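DNA-binding protein HU (PDB 5EKA) binds and wraps DNA as a histone-like homodimer, stabilizing the double helix against denaturation under extreme conditions. Local coordinates at residues Gly44-Leu49 against Thr54-Lys59; Asp10-Val15 against Lys24-Met29. One frame throughout, in Å; residues are numbered along the deposited sequence.

From the N terminus, the chain first meets itself at contact 2: it turns back after helix 8-19 through a short loop into helix 23-42, so that 10-15 packs on 24-29. Helix 23-42 then runs on to strand 46-49, which pairs with strand 53-60 in contact 1 and closes a beta hairpin. The two contacts follow in series, neither nested nor crossed, with centres about 24 Å apart on opposite sides of the chain's centre. Contact 2 joins the two N-terminal helices; contact 1 starts the chain's antiparallel sheet, which strand 79-86 extends on one side and a strand of the second subunit on the other. Both contacts thus adjoin the dimer interface.

Contact 1: residues Gly44-Leu49 against Thr54-Lys59; sequences GSKVQL and TFEVRK
Val47 and Phe55 form the hydrogen-bonded pair of this antiparallel hairpin. Val47 N reaches Phe55 O at 2.9 Å in a nearly straight bond (173°), and Phe55 N returns to Val47 O at 2.8 Å, more bent. Thr54 CA also brings its hydrogen to Val47 O, at 3.2 Å. On the buried face the two side chains meet at their roots, Val47 CB to Phe55 CB 4.2 Å, while Leu49 CD1 touches the ring edge, in plane, at Phe55 CE2. Leu41 of helix 23-42 and the Phe84 rings of both subunits pack on Phe55, and beyond Lys46-Gln48 the sheet runs on into a parallel strand of the second subunit. The Lys46, Gln48 and Thr54 side is looser. Gln48 and Thr54 barely meet, whereas in one of its two modelled conformers Lys46, bent at chi2 (-70°), lays CD against Glu56 CB at 3.5 Å. Lys46 NZ then stays 5.1 Å from Glu56 OE1 and donates to a water, which accepts from Val57 N too and gives a weak bond to Ser45 O, bridging the strands where direct pairing has ended. Glu56 OE2 takes Arg58 NE on its anti lone pair at 2.7 Å, close to the guanidinium plane. With an alanine here the carboxylate is gone, which would probably leave Arg58 NE without its salt-bridge mate and Lys46 NZ without the nearby opposite charge. The chemistry divides: two backbone bonds join the strands and apolar groups fill the Val47 and Phe55 face, whereas on the other Lys46, in that conformer, and Glu56 probably attract only at a distance.

Contact 2: residues Asp10-Val15 against Lys24-Met29; sequences DLVDQV and KDVKAM
With CG1 anti to the backbone N in all three valines (chi1 164° in Val12, 175° in Val15 and Val26), the same branch of each enters the seam between the helices. Val26 CG1 does most of the touching: it lies 3.9 Å from Val15 CG1, 4.1 Å from Val12 CG1 and 3.7 Å from the carbonyl oxygen Val12 O. Val12 and Val26 lie alongside each other, pointing opposite ways, while Val15 meets Val26 at a slant. Both branches of Val12 also rest on Lys27, CG2 4.0 Å from Lys27 CA and CG1 4.1 Å from Lys27 CB. Lys27 gives only this root; its chain bends at chi2 and leads the amine to a salt bridge with Asp31. No hydrogen bond joins the two segments, whose touch is apolar; just beside it, Asp13 forms a salt bridge to Lys23. Val30 adds to the cover of Val12, and Met29 of the second subunit packs on Val26. The segment axes pass 9.0 Å apart at 128° between N-to-C directions, oblique and roughly antiparallel. Two helices folded back across a short connection form the N-terminal helix-turn-helix element of the HU fold, whose dimer body combines such helices of both subunits.

Contact 1: residues Gly44-Leu49 against Thr54-Lys59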
loop_
_atom_site.group_PDB
_atom_site.type_symbol
_atom_site.label_atom_id
_atom_site.label_comp_id
_atom_site.label_asym_id
_atom_site.label_seq_id
_atom_site.Cartn_x
_atom_site.Cartn_y
_atom_site.Cartn_z
ATOM N N GLY A 44 -10.332 2.836 -12.037
ATOM C CA GLY A 44 -9.988 1.575 -12.637
ATOM C C GLY A 44 -8.551 1.461 -13.096
ATOM O O GLY A 44 -8.231 0.524 -13.831
ATOM N N SER A 45 -7.724 2.395 -12.662
ATOM C CA SER A 45 -6.272 2.344 -12.908
ATOM C C SER A 45 -5.651 1.169 -12.139
ATOM O O SER A 45 -6.145 0.779 -11.057
ATOM C CB SER A 45 -5.604 3.659 -12.479
ATOM O OG SER A 45 -6.080 4.758 -13.275
ATOM N N LYS A 46 -4.575 0.605 -12.699
ATOM C CA LYS A 46 -3.638 -0.210 -11.916
ATOM C C LYS A 46 -2.672 0.782 -11.246
ATOM O O LYS A 46 -2.297 1.767 -11.868
ATOM C CB LYS A 46 -2.842 -1.146 -12.827
ATOM C CG LYS A 46 -3.652 -2.000 -13.782
ATOM C CD LYS A 46 -4.459 -3.095 -13.101
ATOM C CE LYS A 46 -5.411 -3.793 -14.086
ATOM N NZ LYS A 46 -6.756 -3.171 -14.263
ATOM N N VAL A 47 -2.260 0.510 -10.011
ATOM C CA VAL A 47 -1.326 1.349 -9.313
ATOM C C VAL A 47 -0.110 0.457 -9.086
ATOM O O VAL A 47 -0.128 -0.426 -8.245
ATOM C CB VAL A 47 -1.878 1.893 -7.988
ATOM C CG1 VAL A 47 -0.804 2.648 -7.269
ATOM C CG2 VAL A 47 -3.078 2.787 -8.234
ATOM N N GLN A 48 0.951 0.748 -9.815
ATOM C CA GLN A 48 2.140 -0.067 -9.824
ATOM C C GLN A 48 3.213 0.642 -8.989
ATOM O O GLN A 48 3.562 1.789 -9.265
ATOM C CB GLN A 48 2.610 -0.231 -11.285
ATOM C CG GLN A 48 3.946 -0.925 -11.450
ATOM C CD GLN A 48 4.742 -0.254 -12.559
ATOM O OE1 GLN A 48 5.891 0.369 -12.213
ATOM N NE2 GLN A 48 4.295 -0.245 -13.714
ATOM N N LEU A 49 3.720 -0.029 -7.965
ATOM C CA LEU A 49 4.747 0.547 -7.088
ATOM C C LEU A 49 5.949 -0.367 -7.258
ATOM O O LEU A 49 6.061 -1.406 -6.615
ATOM C CB LEU A 49 4.276 0.618 -5.641
ATOM C CG LEU A 49 3.008 1.414 -5.367
ATOM C CD1 LEU A 49 2.650 1.376 -3.904
ATOM C CD2 LEU A 49 3.265 2.847 -5.819
ATOM N N THR A 54 1.556 -4.214 -6.738
ATOM C CA THR A 54 0.564 -3.520 -7.561
ATOM C C THR A 54 -0.818 -3.626 -6.945
ATOM O O THR A 54 -1.258 -4.727 -6.581
ATOM C CB THR A 54 0.573 -4.116 -8.966
ATOM O OG1 THR A 54 1.920 -4.018 -9.493
ATOM C CG2 THR A 54 -0.414 -3.458 -9.911
ATOM N N PHE A 55 -1.512 -2.489 -6.898
ATOM C CA PHE A 55 -2.934 -2.505 -6.580
ATOM C C PHE A 55 -3.765 -2.484 -7.868
ATOM O O PHE A 55 -3.420 -1.832 -8.859
ATOM C CB PHE A 55 -3.308 -1.292 -5.737
ATOM C CG PHE A 55 -2.612 -1.208 -4.416
ATOM C CD1 PHE A 55 -3.165 -1.794 -3.293
ATOM C CD2 PHE A 55 -1.403 -0.495 -4.281
ATOM C CE1 PHE A 55 -2.571 -1.662 -2.051
ATOM C CE2 PHE A 55 -0.821 -0.386 -3.037
ATOM C CZ PHE A 55 -1.385 -0.996 -1.941
ATOM N N GLU A 56 -4.891 -3.170 -7.832
ATOM C CA GLU A 56 -5.753 -3.205 -8.988
ATOM C C GLU A 56 -7.173 -3.503 -8.530
ATOM O O GLU A 56 -7.395 -3.952 -7.426
ATOM C CB GLU A 56 -5.279 -4.291 -9.958
ATOM C CG GLU A 56 -5.471 -5.737 -9.466
ATOM C CD GLU A 56 -4.722 -6.770 -10.307
ATOM O OE1 GLU A 56 -4.110 -6.390 -11.348
ATOM O OE2 GLU A 56 -4.758 -7.972 -9.922
ATOM N N VAL A 57 -8.123 -3.206 -9.389
ATOM C CA VAL A 57 -9.517 -3.571 -9.156
ATOM C C VAL A 57 -9.805 -4.871 -9.862
ATOM O O VAL A 57 -9.643 -4.976 -11.094
ATOM C CB VAL A 57 -10.440 -2.471 -9.703
ATOM C CG1 VAL A 57 -11.911 -2.870 -9.549
ATOM C CG2 VAL A 57 -10.142 -1.173 -8.991
ATOM N N ARG A 58 -10.251 -5.861 -9.101
ATOM C CA ARG A 58 -10.581 -7.160 -9.677
ATOM C C ARG A 58 -12.060 -7.304 -9.795
ATOM O O ARG A 58 -12.797 -6.670 -9.049
ATOM C CB ARG A 58 -9.977 -8.257 -8.837
ATOM C CG ARG A 58 -8.474 -8.223 -8.946
ATOM C CD ARG A 58 -7.815 -9.436 -8.312
ATOM N NE ARG A 58 -6.372 -9.193 -8.194
ATOM C CZ ARG A 58 -5.538 -9.821 -7.364
ATOM N NH1 ARG A 58 -5.966 -10.758 -6.519
ATOM N NH2 ARG A 58 -4.256 -9.481 -7.364
ATOM N N LYS A 59 -12.497 -8.094 -10.771
ATOM C CA LYS A 59 -13.918 -8.299 -10.986
ATOM C C LYS A 59 -14.387 -9.738 -10.700
ATOM O O LYS A 59 -13.647 -10.712 -10.856
ATOM C CB LYS A 59 -14.280 -7.867 -12.402
ATOM C CG LYS A 59 -14.196 -6.369 -12.604
ATOM C CD LYS A 59 -14.360 -5.939 -14.054
ATOM C CE LYS A 59 -13.471 -4.746 -14.397
ATOM N NZ LYS A 59 -13.721 -3.527 -13.570
HETATM O O HOH W 1 -7.199 -1.944 -11.753
#

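Contact 2: residues Asp10-Val15 against Lys24-Met29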
loop_
_atom_site.group_PDB
_atom_site.type_symbol
_atom_site.label_atom_id
_atom_site.label_comp_id
_atom_site.label_asym_id
_atom_site.label_seq_id
_atom_site.Cartn_x
_atom_site.Cartn_y
_atom_site.Cartn_z
ATOM N N ASP A 10 2.568 5.620 13.280
ATOM C CA ASP A 10 3.928 5.115 13.497
ATOM C C ASP A 10 4.797 5.316 12.262
ATOM O O ASP A 10 5.941 5.678 12.385
ATOM C CB ASP A 10 3.955 3.636 13.814
ATOM C CG ASP A 10 3.337 3.306 15.160
ATOM O OD1 ASP A 10 3.444 4.145 16.093
ATOM O OD2 ASP A 10 2.741 2.193 15.282
ATOM N N LEU A 11 4.229 5.041 11.094
ATOM C CA LEU A 11 4.968 5.201 9.840
ATOM C C LEU A 11 5.367 6.636 9.555
ATOM O O LEU A 11 6.470 6.869 9.091
ATOM C CB LEU A 11 4.181 4.605 8.679
ATOM C CG LEU A 11 4.144 3.074 8.669
ATOM C CD1 LEU A 11 3.105 2.592 7.676
ATOM C CD2 LEU A 11 5.501 2.431 8.365
ATOM N N VAL A 12 4.489 7.586 9.848
ATOM C CA VAL A 12 4.837 9.020 9.720
ATOM C C VAL A 12 6.064 9.308 10.566
ATOM O O VAL A 12 7.004 9.949 10.135
ATOM C CB VAL A 12 3.637 9.933 10.118
ATOM C CG1 VAL A 12 4.061 11.377 10.374
ATOM C CG2 VAL A 12 2.517 9.847 9.083
ATOM N N ASP A 13 6.054 8.860 11.813
ATOM C CA ASP A 13 7.196 9.083 12.692
ATOM C C ASP A 13 8.474 8.430 12.182
ATOM O O ASP A 13 9.538 9.043 12.231
ATOM C CB ASP A 13 6.855 8.583 14.078
ATOM C CG ASP A 13 5.857 9.496 14.793
ATOM O OD1 ASP A 13 5.769 10.687 14.439
ATOM O OD2 ASP A 13 5.167 9.031 15.739
ATOM N N GLN A 14 8.381 7.191 11.704
ATOM C CA GLN A 14 9.537 6.470 11.201
ATOM C C GLN A 14 10.085 7.139 9.953
ATOM O O GLN A 14 11.266 7.280 9.810
ATOM C CB GLN A 14 9.153 5.034 10.862
ATOM C CG GLN A 14 8.892 4.183 12.087
ATOM C CD GLN A 14 8.421 2.790 11.764
ATOM O OE1 GLN A 14 8.478 2.365 10.650
ATOM N NE2 GLN A 14 7.892 2.088 12.780
ATOM N N VAL A 15 9.196 7.576 9.076
ATOM C CA VAL A 15 9.611 8.245 7.842
ATOM C C VAL A 15 10.200 9.636 8.119
ATOM O O VAL A 15 11.215 10.012 7.528
ATOM C CB VAL A 15 8.463 8.340 6.793
ATOM C CG1 VAL A 15 8.939 9.152 5.587
ATOM C CG2 VAL A 15 7.988 6.975 6.312
ATOM N N LYS A 24 4.931 17.216 10.182
ATOM C CA LYS A 24 3.739 17.828 9.575
ATOM C C LYS A 24 3.694 17.593 8.050
ATOM O O LYS A 24 2.622 17.412 7.471
ATOM C CB LYS A 24 3.651 19.343 9.890
ATOM C CG LYS A 24 4.493 20.240 8.977
ATOM C CD LYS A 24 4.452 21.706 9.367
ATOM C CE LYS A 24 4.907 22.586 8.200
ATOM N NZ LYS A 24 5.418 23.930 8.618
ATOM N N ASP A 25 4.867 17.606 7.419
ATOM C CA ASP A 25 4.979 17.450 5.971
ATOM C C ASP A 25 4.806 15.998 5.598
ATOM O O ASP A 25 4.119 15.692 4.641
ATOM C CB ASP A 25 6.331 17.987 5.442
ATOM C CG ASP A 25 6.421 19.540 5.440
ATOM O OD1 ASP A 25 5.394 20.245 5.612
ATOM O OD2 ASP A 25 7.539 20.075 5.243
ATOM N N VAL A 26 5.404 15.105 6.371
ATOM C CA VAL A 26 5.293 13.657 6.088
ATOM C C VAL A 26 3.834 13.256 6.269
ATOM O O VAL A 26 3.293 12.506 5.504
ATOM C CB VAL A 26 6.218 12.824 7.027
ATOM C CG1 VAL A 26 6.011 11.348 6.818
ATOM C CG2 VAL A 26 7.696 13.209 6.804
ATOM N N LYS A 27 3.175 13.814 7.287
ATOM C CA LYS A 27 1.774 13.462 7.530
ATOM C C LYS A 27 0.853 13.858 6.363
ATOM O O LYS A 27 -0.020 13.062 5.930
ATOM C CB LYS A 27 1.325 14.094 8.854
ATOM C CG LYS A 27 -0.172 14.133 9.050
ATOM C CD LYS A 27 -0.806 12.782 9.145
ATOM C CE LYS A 27 -2.281 12.891 9.538
ATOM N NZ LYS A 27 -3.039 11.647 9.206
ATOM N N ALA A 28 1.111 15.034 5.807
ATOM C CA ALA A 28 0.373 15.572 4.664
ATOM C C ALA A 28 0.650 14.715 3.435
ATOM O O ALA A 28 -0.254 14.451 2.638
ATOM C CB ALA A 28 0.791 17.018 4.417
ATOM N N MET A 29 1.896 14.297 3.275
ATOM C CA MET A 29 2.276 13.469 2.126
ATOM C C MET A 29 1.607 12.097 2.138
ATOM O O MET A 29 1.063 11.664 1.109
ATOM C CB MET A 29 3.801 13.364 2.028
ATOM C CG MET A 29 4.480 14.663 1.654
ATOM S SD MET A 29 6.256 14.359 1.621
ATOM C CE MET A 29 6.843 16.011 1.311
#